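Local coordinates for calreticulin, putative (PDB 5HCF), which probably acts as a lectin-like chaperone of the calreticulin family, its globular legume-lectin-fold domain binding carbohydrate and peptide, at residues S68-F73 against D231-V236; P92-E97 against L208-I213. One frame throughout, in Å; residues are numbered along the deposited sequence.

Contact 1: residues S68-F73 against D231-V236; sequences SLVVSF and DDLKEV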
loop_
_atom_site.group_PDB
_atom_site.type_symbol
_atom_site.label_atom_id
_atom_site.label_comp_id
_atom_site.label_asym_id
_atom_site.label_seq_id
_atom_site.Cartn_x
_atom_site.Cartn_y
_atom_site.Cartn_z
ATOM N N SER A 68 -0.412 10.924 14.165
ATOM C CA SER A 68 -0.661 10.566 12.775
ATOM C C SER A 68 0.138 9.337 12.360
ATOM O O SER A 68 1.171 9.009 12.956
ATOM C CB SER A 68 -0.333 11.738 11.848
ATOM O OG SER A 68 -1.371 12.709 11.862
ATOM N N LEU A 69 -0.350 8.664 11.327
ATOM C CA LEU A 69 0.392 7.586 10.706
ATOM C C LEU A 69 0.278 7.738 9.202
ATOM O O LEU A 69 -0.824 7.792 8.660
ATOM C CB LEU A 69 -0.125 6.216 11.161
ATOM C CG LEU A 69 0.630 5.011 10.588
ATOM C CD1 LEU A 69 2.032 4.947 11.163
ATOM C CD2 LEU A 69 -0.113 3.718 10.862
ATOM N N VAL A 70 1.423 7.836 8.536
ATOM C CA VAL A 70 1.454 8.017 7.092
ATOM C C VAL A 70 2.204 6.873 6.423
ATOM O O VAL A 70 3.343 6.562 6.793
ATOM C CB VAL A 70 2.113 9.354 6.701
ATOM C CG1 VAL A 70 2.003 9.586 5.199
ATOM C CG2 VAL A 70 1.474 10.504 7.466
ATOM N N VAL A 71 1.561 6.264 5.428
ATOM C CA VAL A 71 2.147 5.170 4.658
ATOM C C VAL A 71 2.268 5.567 3.194
ATOM O O VAL A 71 1.323 6.080 2.601
ATOM C CB VAL A 71 1.305 3.875 4.752
ATOM C CG1 VAL A 71 2.141 2.662 4.362
ATOM C CG2 VAL A 71 0.739 3.707 6.146
ATOM N N SER A 72 3.435 5.326 2.612
ATOM C CA SER A 72 3.651 5.646 1.212
ATOM C C SER A 72 4.534 4.600 0.542
ATOM O O SER A 72 5.440 4.045 1.169
ATOM C CB SER A 72 4.276 7.034 1.075
ATOM O OG SER A 72 4.194 7.495 -0.261
ATOM N N PHE A 73 4.247 4.319 -0.726
ATOM C CA PHE A 73 5.086 3.450 -1.538
ATOM C C PHE A 73 4.706 3.629 -2.998
ATOM O O PHE A 73 3.643 4.171 -3.304
ATOM C CB PHE A 73 4.943 1.986 -1.118
ATOM C CG PHE A 73 3.690 1.325 -1.630
ATOM C CD1 PHE A 73 2.472 1.525 -0.993
ATOM C CD2 PHE A 73 3.729 0.492 -2.741
ATOM C CE1 PHE A 73 1.319 0.916 -1.459
ATOM C CE2 PHE A 73 2.579 -0.122 -3.207
ATOM C CZ PHE A 73 1.374 0.091 -2.567
ATOM N N ASP A 231 4.986 9.729 11.084
ATOM C CA ASP A 231 3.880 10.359 11.802
ATOM C C ASP A 231 3.641 11.802 11.366
ATOM O O ASP A 231 2.863 12.522 11.991
ATOM C CB ASP A 231 4.120 10.297 13.314
ATOM C CG ASP A 231 5.382 11.024 13.743
ATOM O OD1 ASP A 231 6.048 11.639 12.887
ATOM O OD2 ASP A 231 5.719 10.964 14.943
ATOM N N ASP A 232 4.327 12.223 10.309
ATOM C CA ASP A 232 4.164 13.569 9.773
ATOM C C ASP A 232 3.936 13.529 8.268
ATOM O O ASP A 232 4.718 12.925 7.534
ATOM C CB ASP A 232 5.385 14.429 10.095
ATOM C CG ASP A 232 5.251 15.843 9.568
ATOM O OD1 ASP A 232 5.510 16.060 8.365
ATOM O OD2 ASP A 232 4.877 16.737 10.356
ATOM N N LEU A 233 2.874 14.185 7.811
ATOM C CA LEU A 233 2.466 14.098 6.409
ATOM C C LEU A 233 3.380 14.868 5.458
ATOM O O LEU A 233 3.778 14.335 4.420
ATOM C CB LEU A 233 1.028 14.587 6.241
ATOM C CG LEU A 233 0.508 14.557 4.803
ATOM C CD1 LEU A 233 0.603 13.153 4.227
ATOM C CD2 LEU A 233 -0.922 15.060 4.749
ATOM N N LYS A 234 3.682 16.122 5.786
ATOM C CA LYS A 234 4.550 16.934 4.935
ATOM C C LYS A 234 5.916 16.292 4.761
ATOM O O LYS A 234 6.485 16.313 3.671
ATOM C CB LYS A 234 4.717 18.350 5.493
ATOM C CG LYS A 234 3.544 19.273 5.203
ATOM C CD LYS A 234 3.565 20.500 6.102
ATOM C CE LYS A 234 2.373 21.403 5.833
ATOM N NZ LYS A 234 2.357 22.558 6.769
ATOM N N GLU A 235 6.441 15.738 5.849
ATOM C CA GLU A 235 7.727 15.052 5.822
ATOM C C GLU A 235 7.757 13.936 4.781
ATOM O O GLU A 235 8.716 13.802 4.017
ATOM C CB GLU A 235 8.051 14.482 7.200
ATOM C CG GLU A 235 9.535 14.330 7.446
ATOM C CD GLU A 235 9.845 13.890 8.854
ATOM O OE1 GLU A 235 9.305 12.842 9.262
ATOM O OE2 GLU A 235 10.625 14.579 9.546
ATOM N N VAL A 236 6.698 13.141 4.758
ATOM C CA VAL A 236 6.585 12.038 3.819
ATOM C C VAL A 236 6.402 12.541 2.390
ATOM O O VAL A 236 7.006 12.009 1.457
ATOM C CB VAL A 236 5.415 11.114 4.194
ATOM C CG1 VAL A 236 5.142 10.116 3.083
ATOM C CG2 VAL A 236 5.709 10.409 5.510
#

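Contact 2: residues P92-E97 against L208-I213; sequences PSMDPE and LTHVGI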
loop_
_atom_site.group_PDB
_atom_site.type_symbol
_atom_site.label_atom_id
_atom_site.label_comp_id
_atom_site.label_asym_id
_atom_site.label_seq_id
_atom_site.Cartn_x
_atom_site.Cartn_y
_atom_site.Cartn_z
ATOM N N PRO A 92 0.841 -6.793 12.408
ATOM C CA PRO A 92 1.300 -7.024 13.782
ATOM C C PRO A 92 2.125 -8.307 13.847
ATOM O O PRO A 92 2.286 -8.955 12.812
ATOM C CB PRO A 92 -0.003 -7.148 14.574
ATOM C CG PRO A 92 -0.990 -7.644 13.586
ATOM C CD PRO A 92 -0.608 -7.022 12.266
ATOM N N SER A 93 2.642 -8.651 15.025
ATOM C CA SER A 93 3.548 -9.790 15.185
ATOM C C SER A 93 3.148 -11.018 14.373
ATOM O O SER A 93 2.049 -11.550 14.529
ATOM C CB SER A 93 3.651 -10.175 16.659
ATOM O OG SER A 93 4.638 -11.173 16.834
ATOM N N MET A 94 4.052 -11.458 13.501
ATOM C CA MET A 94 3.820 -12.642 12.683
ATOM C C MET A 94 5.118 -13.381 12.368
ATOM O O MET A 94 6.203 -12.835 12.533
ATOM C CB MET A 94 3.126 -12.253 11.384
ATOM C CG MET A 94 3.963 -11.329 10.529
ATOM S SD MET A 94 3.438 -11.331 8.811
ATOM C CE MET A 94 4.008 -12.947 8.313
ATOM N N ASP A 95 4.996 -14.611 11.880
ATOM C CA ASP A 95 6.147 -15.375 11.411
ATOM C C ASP A 95 6.272 -15.225 9.902
ATOM O O ASP A 95 5.448 -15.754 9.157
ATOM C CB ASP A 95 6.001 -16.855 11.791
ATOM C CG ASP A 95 7.237 -17.686 11.456
ATOM O OD1 ASP A 95 8.061 -17.258 10.617
ATOM O OD2 ASP A 95 7.374 -18.791 12.028
ATOM N N PRO A 96 7.315 -14.515 9.446
ATOM C CA PRO A 96 7.539 -14.247 8.018
ATOM C C PRO A 96 7.564 -15.490 7.121
ATOM O O PRO A 96 7.187 -15.389 5.950
ATOM C CB PRO A 96 8.908 -13.555 8.008
ATOM C CG PRO A 96 9.027 -12.940 9.359
ATOM C CD PRO A 96 8.341 -13.889 10.297
ATOM N N GLU A 97 7.981 -16.637 7.655
ATOM C CA GLU A 97 8.087 -17.861 6.858
ATOM C C GLU A 97 6.736 -18.544 6.623
ATOM O O GLU A 97 6.603 -19.360 5.706
ATOM C CB GLU A 97 9.072 -18.839 7.503
ATOM C CG GLU A 97 10.513 -18.360 7.444
ATOM C CD GLU A 97 11.504 -19.419 7.878
ATOM O OE1 GLU A 97 11.070 -20.526 8.266
ATOM O OE2 GLU A 97 12.721 -19.140 7.825
ATOM N N LEU A 208 2.527 -2.393 15.168
ATOM C CA LEU A 208 2.836 -2.909 13.842
ATOM C C LEU A 208 4.284 -3.361 13.792
ATOM O O LEU A 208 5.174 -2.655 14.256
ATOM C CB LEU A 208 2.577 -1.854 12.765
ATOM C CG LEU A 208 1.142 -1.349 12.635
ATOM C CD1 LEU A 208 1.035 -0.288 11.542
ATOM C CD2 LEU A 208 0.199 -2.502 12.368
ATOM N N THR A 209 4.528 -4.521 13.196
ATOM C CA THR A 209 5.826 -5.161 13.342
ATOM C C THR A 209 6.476 -5.540 12.005
ATOM O O THR A 209 7.698 -5.634 11.915
ATOM C CB THR A 209 5.702 -6.415 14.218
ATOM O OG1 THR A 209 6.997 -6.811 14.679
ATOM C CG2 THR A 209 5.074 -7.548 13.434
ATOM N N HIS A 210 5.669 -5.761 10.973
ATOM C CA HIS A 210 6.202 -6.102 9.655
ATOM C C HIS A 210 5.513 -5.349 8.524
ATOM O O HIS A 210 4.358 -4.939 8.646
ATOM C CB HIS A 210 6.072 -7.605 9.386
ATOM C CG HIS A 210 6.910 -8.465 10.282
ATOM N ND1 HIS A 210 6.380 -9.180 11.330
ATOM C CD2 HIS A 210 8.234 -8.744 10.259
ATOM C CE1 HIS A 210 7.347 -9.856 11.930
ATOM N NE2 HIS A 210 8.478 -9.607 11.302
ATOM N N VAL A 211 6.235 -5.170 7.422
ATOM C CA VAL A 211 5.614 -4.836 6.149
ATOM C C VAL A 211 5.770 -6.050 5.243
ATOM O O VAL A 211 6.828 -6.680 5.218
ATOM C CB VAL A 211 6.239 -3.588 5.493
ATOM C CG1 VAL A 211 7.702 -3.831 5.171
ATOM C CG2 VAL A 211 5.481 -3.222 4.235
ATOM N N GLY A 212 4.725 -6.385 4.500
ATOM C CA GLY A 212 4.786 -7.527 3.610
ATOM C C GLY A 212 4.179 -7.262 2.253
ATOM O O GLY A 212 3.244 -6.471 2.119
ATOM N N ILE A 213 4.716 -7.932 1.240
ATOM C CA ILE A 213 4.135 -7.901 -0.089
ATOM C C ILE A 213 3.546 -9.261 -0.401
ATOM O O ILE A 213 4.264 -10.246 -0.565
ATOM C CB ILE A 213 5.162 -7.512 -1.168
ATOM C CG1 ILE A 213 5.484 -6.020 -1.073
ATOM C CG2 ILE A 213 4.628 -7.826 -2.548
ATOM C CD1 ILE A 213 6.736 -5.605 -1.817
#

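Contact 1: residues S68-F73 against D231-V236
Val70 and Val236 carry the apolar core of this contact, their side chains sliding past each other in opposite directions. With CG1 of Val70 anti to the backbone N (chi1 -174°), that methyl meets the isopropyl group of Val236, 3.8 Å from Val236 CG2. Val70 CG2 turns instead to the backbone at the helix start, 3.9 Å from Leu233 CA. Leu233 adds its CD1 tip, 4.0 Å from Val70 CG1. Two residues on, on the same face, Ser72 brings CB to 3.8 Å from Val236 CG1; its hydroxyl is hydrogen-bonded to Thr149. The first turn of helix 233-243 thus packs on the outward face of strand 69-76, in one sheet of the legume-lectin beta-sandwich, whereas Leu69 and Val71 point to the other side, toward Trp106 and strand 83-91. Asp232 is the N-cap of the helix: its OD1 accepts from Glu235 N at 2.7 Å, nearly along the C-O axis. At the strand's start no hydrogen bond crosses between the segments; Ser68 O lies against CA and CB of Asp231, the former as a CA-H...O contact at 3.2 Å. The Ser68 hydroxyl itself pairs with His151.

Contact 2: residues P92-E97 against L208-I213
His210 is the residue on which the 92-97 loop gathers, and its imidazole is met by Met94 and Pro96 along with two backbone carbonyls. Met94 CG makes a close carbon-nitrogen contact, 3.3 Å from His210 ND1; it is put there by a chi1 of 62°, which sets CG between the backbone N and the carbonyl carbon. The thioether chain then bends at chi3 and crosses the histidine obliquely. Its sulfur makes a separate, slanting Met-aromatic contact, SD being 5.1 Å from the centroid of the His210 ring and 43° off the ring normal. The methionine also touches Phe99 and Thr103. Pro96 crosses the histidine at about a right angle, with its CG 3.9 Å from His210 NE2, and reaches Ser55 of the neighbouring strand as well.

Among the polar groups, Met94 O approaches His210 CE1 obliquely at 3.2 Å, whereas Pro92 O lies at the ring edge, near its plane, 4.4 Å from His210 ND1. No hydrogen bond joins the two segments. Within the loop, Asp95 OD1 accepts from Glu97 N at 3.0 Å from above the carboxylate plane, forming an Asx turn just past Met94.

Where the loop leaves its strand, the side chains of Leu208 and Thr209 meet the backbone of Pro92 and Ser93: Leu208 CD2 sits 4.3 Å from Pro92 N, and Thr209 points its CB toward the loop, though the exact position of its methyl is doubtful. Both Thr209 and His210 face Leu91, the last residue of strand 83-91, and so form a classic beta bulge, beyond which the connection from strand 83-91 to strand 107-114 runs past His210 on the surface of the lectin-type sheet.

Overall arrangement
From the N terminus, the chain first enters contact 1 at residues 68-73, on strand 69-76, then leaves strand 83-91 through the 92-97 loop of contact 2. The excursion that begins there is closed when strand 208-217 packs against 92-97, after which the chain runs through strand 223-230 to the helix start at 231-236 and closes contact 1. The smaller loop of contact 2 therefore lies wholly within the larger one, without crossing it. Contact 1 ties the start of helix 233-243 to the sheet that holds strand 69-76, and contact 2 fastens a surface loop to the seven-stranded one. With centres 20 Å apart, they meet where Leu69 CD2 packs 4.2 Å from Leu208 CD1, between the two sheets.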